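Side-chain contacts in uncharacterized protein Dfer_1899 (Dyadobacter fermentans, PDB 5HX0), which is of unknown function but has a six-bladed, sialidase-like beta-propeller fold and may bind or process carbohydrate: residues A[62-67]-A[135-140]; A[69-74]-A[107-112]. All coordinates share one frame; numbering follows the deposited sequence. Where two conformers were deposited one is given.

How the contacts relate
Contacts 1 and 2 lie about 13 Å apart, centre to centre. They use opposite faces of one propeller sheet. Strands 56-65 and 71-79 are neighbours in that sheet, joined by backbone bonds such as Ile-64 O to Val-72 N at 3.0 Å. Ile-64 faces the following blade in contact 1. Ile-71 and Leu-73 face the other way, toward Trp-109, in contact 2. Val-63 lies on that second face too, with its CG2 3.5 Å from Ile-71 CG2. A similar pairing recurs in the next blade, where Ile-137 touches Trp-182. No active site is established; a glycerol about 4 Å from the Lys-66 side chain probably comes from the crystallisation liquor.

Contact 1: A[62-67]-A[135-140]; sequences SVIKKK and GTILCA
Ile-64 and Ile-137 meet through the ends of their longer branches. The two side chains come together at a slant, and CD1 of Ile-64 lies 3.6 Å from CD1 of Ile-137. The same Ile-64 methyl, CD1, also lies 3.9 Å from the Ile-137 CG1 methylene. CG1 of Ile-64 is tucked over the backbone, flanked by N and the carbonyl carbon (chi1 59°), a less common rotamer that sends CD1 across to the other strand. This is packing between adjacent propeller blades. Strand 56-65 is an edge strand of its sheet, and strand 137-145 belongs to the next one. Leu-129 of strand 123-131 also packs on Ile-64, and Trp-182 covers part of Ile-137. Lys-66 follows the end of its strand and adds a looser apolar touch. Lys-66 CD passes 4.4 Å from Ile-137 CD1, a loose approach of the aliphatic shaft. The ammonium group goes beyond it to a hydrogen bond with the carbonyl O of Gly-178, in the loop before strand 183-186. A long, weak ion pair links Lys-66 NZ to Glu-70.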
loop_
_atom_site.group_PDB
_atom_site.type_symbol
_atom_site.label_atom_id
_atom_site.label_comp_id
_atom_site.label_asym_id
_atom_site.label_seq_id
_atom_site.Cartn_x
_atom_site.Cartn_y
_atom_site.Cartn_z
ATOM N N SER A 62 -17.743 4.307 2.463
ATOM C CA SER A 62 -18.362 5.077 3.532
ATOM C C SER A 62 -18.009 6.537 3.291
ATOM O O SER A 62 -17.059 6.853 2.571
ATOM C CB SER A 62 -17.930 4.606 4.931
ATOM O OG SER A 62 -16.558 4.812 5.146
ATOM N N VAL A 63 -18.795 7.433 3.873
ATOM C CA VAL A 63 -18.654 8.847 3.522
ATOM C C VAL A 63 -19.079 9.734 4.685
ATOM O O VAL A 63 -20.032 9.428 5.416
ATOM C CB VAL A 63 -19.429 9.147 2.212
ATOM C CG1 VAL A 63 -20.907 8.730 2.330
ATOM C CG2 VAL A 63 -19.322 10.611 1.832
ATOM N N ILE A 64 -18.329 10.830 4.870
ATOM C CA ILE A 64 -18.591 11.853 5.885
ATOM C C ILE A 64 -18.529 13.206 5.184
ATOM O O ILE A 64 -18.052 13.315 4.055
ATOM C CB ILE A 64 -17.566 11.797 7.032
ATOM C CG1 ILE A 64 -16.170 12.002 6.422
ATOM C CG2 ILE A 64 -17.632 10.424 7.764
ATOM C CD1 ILE A 64 -15.100 12.364 7.393
ATOM N N LYS A 65 -19.025 14.242 5.855
ATOM C CA LYS A 65 -18.852 15.619 5.383
ATOM C C LYS A 65 -18.233 16.430 6.512
ATOM O O LYS A 65 -18.798 16.494 7.605
ATOM C CB LYS A 65 -20.180 16.247 4.927
ATOM C CG LYS A 65 -19.997 17.676 4.402
ATOM C CD LYS A 65 -21.305 18.291 3.875
ATOM C CE LYS A 65 -22.188 18.859 4.992
ATOM N NZ LYS A 65 -23.001 17.854 5.763
ATOM N N LYS A 66 -17.066 17.024 6.262
ATOM C CA LYS A 66 -16.356 17.727 7.323
ATOM C C LYS A 66 -16.974 19.098 7.571
ATOM O O LYS A 66 -17.734 19.618 6.753
ATOM C CB LYS A 66 -14.881 17.896 6.966
ATOM C CG LYS A 66 -14.183 16.571 6.708
ATOM C CD LYS A 66 -12.663 16.722 6.842
ATOM C CE LYS A 66 -12.104 17.578 5.757
ATOM N NZ LYS A 66 -10.631 17.811 5.954
ATOM N N LYS A 67 -16.620 19.684 8.720
ATOM C CA LYS A 67 -17.135 21.007 9.073
ATOM C C LYS A 67 -16.781 22.046 8.010
ATOM O O LYS A 67 -17.575 22.956 7.745
ATOM C CB LYS A 67 -16.585 21.416 10.447
ATOM C CG LYS A 67 -17.232 22.673 11.067
ATOM C CD LYS A 67 -18.584 22.370 11.718
ATOM C CE LYS A 67 -19.047 23.548 12.627
ATOM N NZ LYS A 67 -20.376 23.189 13.286
ATOM N N GLY A 135 -14.582 16.569 15.310
ATOM C CA GLY A 135 -13.831 16.530 14.075
ATOM C C GLY A 135 -12.896 15.353 13.933
ATOM O O GLY A 135 -12.404 15.113 12.821
ATOM N N THR A 136 -12.628 14.616 15.017
ATOM C CA THR A 136 -11.878 13.367 14.916
ATOM C C THR A 136 -12.529 12.427 13.908
ATOM O O THR A 136 -13.757 12.325 13.842
ATOM C CB THR A 136 -11.829 12.694 16.284
ATOM O OG1 THR A 136 -11.205 13.585 17.223
ATOM C CG2 THR A 136 -11.061 11.372 16.223
ATOM N N ILE A 137 -11.713 11.720 13.125
ATOM C CA ILE A 137 -12.235 10.719 12.191
ATOM C C ILE A 137 -11.634 9.368 12.528
ATOM O O ILE A 137 -10.411 9.244 12.656
ATOM C CB ILE A 137 -11.948 11.084 10.724
ATOM C CG1 ILE A 137 -12.560 12.446 10.373
ATOM C CG2 ILE A 137 -12.489 9.976 9.770
ATOM C CD1 ILE A 137 -12.006 13.040 9.064
ATOM N N LEU A 138 -12.499 8.366 12.684
ATOM C CA LEU A 138 -12.096 6.973 12.822
ATOM C C LEU A 138 -12.358 6.266 11.502
ATOM O O LEU A 138 -13.376 6.521 10.858
ATOM C CB LEU A 138 -12.886 6.272 13.921
ATOM C CG LEU A 138 -12.882 6.890 15.323
ATOM C CD1 LEU A 138 -13.766 6.070 16.251
ATOM C CD2 LEU A 138 -11.470 6.901 15.840
ATOM N N CYS A 139 -11.447 5.372 11.109
ATOM C CA CYS A 139 -11.628 4.568 9.897
ATOM C C CYS A 139 -11.391 3.107 10.272
ATOM O O CYS A 139 -10.244 2.665 10.376
ATOM C CB CYS A 139 -10.690 5.023 8.772
ATOM S SG CYS A 139 -10.921 4.076 7.246
ATOM N N ALA A 140 -12.474 2.361 10.473
ATOM C CA ALA A 140 -12.376 0.950 10.815
ATOM C C ALA A 140 -12.159 0.118 9.558
ATOM O O ALA A 140 -12.644 0.449 8.466
ATOM C CB ALA A 140 -13.641 0.482 11.536
#

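Contact 2: A[69-74]-A[107-112]; sequences GEIVLA and KTWTPE
An Asp-box-like turn joins strands 97-103 and 114-117 in this propeller blade, and its tryptophan, Trp-109, packs on Ile-71 and Leu-73 of strand 71-79. The Asp box is the recurring turn of sialidase-type propellers. This copy, running from Ser-103 to Trp-109, is one residue shorter than the usual pattern. Asp-105 OD1 takes the backbone N-H groups of Lys-107 and Thr-108, which would hold the turn in shape just ahead of the tryptophan. The benzene half of the indole does the touching. Trp-109 CH2 lies 3.7 Å from CG2 of Ile-71. Trp-109 CZ3 lies 3.9 Å from CB of Leu-73, and CH2 is 4.2 Å from that same CB. Both aliphatic groups approach the ring obliquely. The Ile-71 side chain crosses the indole at about a right angle and offers its short branch, not its ethyl arm. Trp-109 has CG beside its own backbone N (chi1 -67°), which carries the ring in toward the strand. A chi2 of 85° sets the indole nearly square to the plane of CA, CB and CG. Ile-71 and Leu-73 alternate with Val-72, which points to the other face of the sheet. On the Trp-109 side, Ile-50 and Leu-380 of the adjoining sheet also touch the indole, so the ring sits at the junction of two blades. The NE1 end of the indole is turned back to its own loop, where it makes a weak hydrogen bond to Gly-106 O. Carbon atoms alone meet across the two segments. The contact therefore rests on van der Waals fit and on the burial of Ile-71 and Leu-73; the indole is only partly buried. The polar bonds of the turn are consistent with holding the tryptophan in place.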
loop_
_atom_site.group_PDB
_atom_site.type_symbol
_atom_site.label_atom_id
_atom_site.label_comp_id
_atom_site.label_asym_id
_atom_site.label_seq_id
_atom_site.Cartn_x
_atom_site.Cartn_y
_atom_site.Cartn_z
ATOM N N GLY A 69 -16.898 21.686 4.881
ATOM C CA GLY A 69 -17.663 21.478 3.669
ATOM C C GLY A 69 -17.160 20.353 2.779
ATOM O O GLY A 69 -17.879 19.942 1.857
ATOM N N GLU A 70 -15.957 19.840 3.028
ATOM C CA GLU A 70 -15.397 18.799 2.177
ATOM C C GLU A 70 -16.044 17.460 2.497
ATOM O O GLU A 70 -16.051 17.021 3.649
ATOM C CB GLU A 70 -13.883 18.716 2.365
ATOM C CG GLU A 70 -13.216 17.714 1.424
ATOM C CD GLU A 70 -11.698 17.836 1.497
ATOM O OE1 GLU A 70 -11.088 17.218 2.394
ATOM O OE2 GLU A 70 -11.125 18.580 0.676
ATOM N N ILE A 71 -16.586 16.809 1.471
ATOM C CA ILE A 71 -17.111 15.460 1.582
ATOM C C ILE A 71 -15.973 14.488 1.303
ATOM O O ILE A 71 -15.294 14.590 0.275
ATOM C CB ILE A 71 -18.267 15.257 0.587
ATOM C CG1 ILE A 71 -19.349 16.323 0.807
ATOM C CG2 ILE A 71 -18.838 13.829 0.683
ATOM C CD1 ILE A 71 -20.221 16.535 -0.423
ATOM N N VAL A 72 -15.751 13.549 2.215
ATOM C CA VAL A 72 -14.667 12.577 2.086
ATOM C C VAL A 72 -15.299 11.198 1.998
ATOM O O VAL A 72 -15.972 10.764 2.940
ATOM C CB VAL A 72 -13.696 12.641 3.275
ATOM C CG1 VAL A 72 -12.524 11.645 3.034
ATOM C CG2 VAL A 72 -13.191 14.053 3.474
ATOM N N LEU A 73 -15.072 10.491 0.893
ATOM C CA LEU A 73 -15.613 9.144 0.733
ATOM C C LEU A 73 -14.468 8.141 0.643
ATOM O O LEU A 73 -13.613 8.243 -0.249
ATOM C CB LEU A 73 -16.533 9.052 -0.493
ATOM C CG LEU A 73 -17.163 7.681 -0.817
ATOM C CD1 LEU A 73 -18.467 7.877 -1.615
ATOM C CD2 LEU A 73 -16.235 6.765 -1.607
ATOM N N ALA A 74 -14.477 7.161 1.551
ATOM C CA ALA A 74 -13.456 6.113 1.613
ATOM C C ALA A 74 -13.997 4.864 0.946
ATOM O O ALA A 74 -15.192 4.576 1.050
ATOM C CB ALA A 74 -13.093 5.785 3.062
ATOM N N LYS A 107 -21.427 15.848 -6.242
ATOM C CA LYS A 107 -21.598 15.625 -7.669
ATOM C C LYS A 107 -20.281 15.596 -8.431
ATOM O O LYS A 107 -20.086 14.744 -9.302
ATOM C CB LYS A 107 -22.501 16.730 -8.229
ATOM C CG LYS A 107 -22.840 16.640 -9.687
ATOM C CD LYS A 107 -23.972 17.620 -10.003
ATOM C CE LYS A 107 -24.422 17.468 -11.445
ATOM N NZ LYS A 107 -24.392 16.034 -11.858
ATOM N N THR A 108 -19.381 16.512 -8.117
ATOM C CA THR A 108 -18.056 16.598 -8.714
ATOM C C THR A 108 -17.035 15.982 -7.764
ATOM O O THR A 108 -16.901 16.437 -6.629
ATOM C CB THR A 108 -17.735 18.070 -8.973
ATOM O OG1 THR A 108 -18.736 18.577 -9.861
ATOM C CG2 THR A 108 -16.354 18.222 -9.609
ATOM N N TRP A 109 -16.293 14.978 -8.234
ATOM C CA TRP A 109 -15.390 14.231 -7.370
ATOM C C TRP A 109 -13.958 14.309 -7.878
ATOM O O TRP A 109 -13.719 14.306 -9.086
ATOM C CB TRP A 109 -15.830 12.770 -7.273
ATOM C CG TRP A 109 -17.135 12.681 -6.562
ATOM C CD1 TRP A 109 -18.374 12.825 -7.103
ATOM C CD2 TRP A 109 -17.318 12.497 -5.160
ATOM N NE1 TRP A 109 -19.324 12.712 -6.122
ATOM C CE2 TRP A 109 -18.700 12.516 -4.916
ATOM C CE3 TRP A 109 -16.441 12.286 -4.088
ATOM C CZ2 TRP A 109 -19.241 12.338 -3.636
ATOM C CZ3 TRP A 109 -16.976 12.119 -2.818
ATOM C CH2 TRP A 109 -18.362 12.146 -2.602
ATOM N N THR A 110 -13.006 14.336 -6.941
ATOM C CA THR A 110 -11.594 14.290 -7.328
ATOM C C THR A 110 -11.316 13.016 -8.125
ATOM O O THR A 110 -11.806 11.934 -7.762
ATOM C CB THR A 110 -10.686 14.348 -6.100
ATOM O OG1 THR A 110 -11.080 13.325 -5.171
ATOM C CG2 THR A 110 -10.778 15.725 -5.433
ATOM N N PRO A 111 -10.543 13.105 -9.237
ATOM C CA PRO A 111 -10.366 11.936 -10.110
ATOM C C PRO A 111 -9.371 10.906 -9.607
ATOM O O PRO A 111 -9.516 9.728 -9.938
ATOM C CB PRO A 111 -9.882 12.555 -11.440
ATOM C CG PRO A 111 -9.232 13.847 -11.034
ATOM C CD PRO A 111 -10.051 14.352 -9.863
ATOM N N GLU A 112 -8.348 11.318 -8.841
ATOM C CA GLU A 112 -7.290 10.399 -8.414
ATOM C C GLU A 112 -7.429 10.088 -6.926
ATOM O O GLU A 112 -7.259 10.996 -6.100
ATOM C CB GLU A 112 -5.911 11.012 -8.696
ATOM C CG GLU A 112 -4.769 10.051 -8.485
ATOM C CD GLU A 112 -4.750 8.947 -9.538
ATOM O OE1 GLU A 112 -5.306 9.153 -10.647
ATOM O OE2 GLU A 112 -4.181 7.872 -9.251
#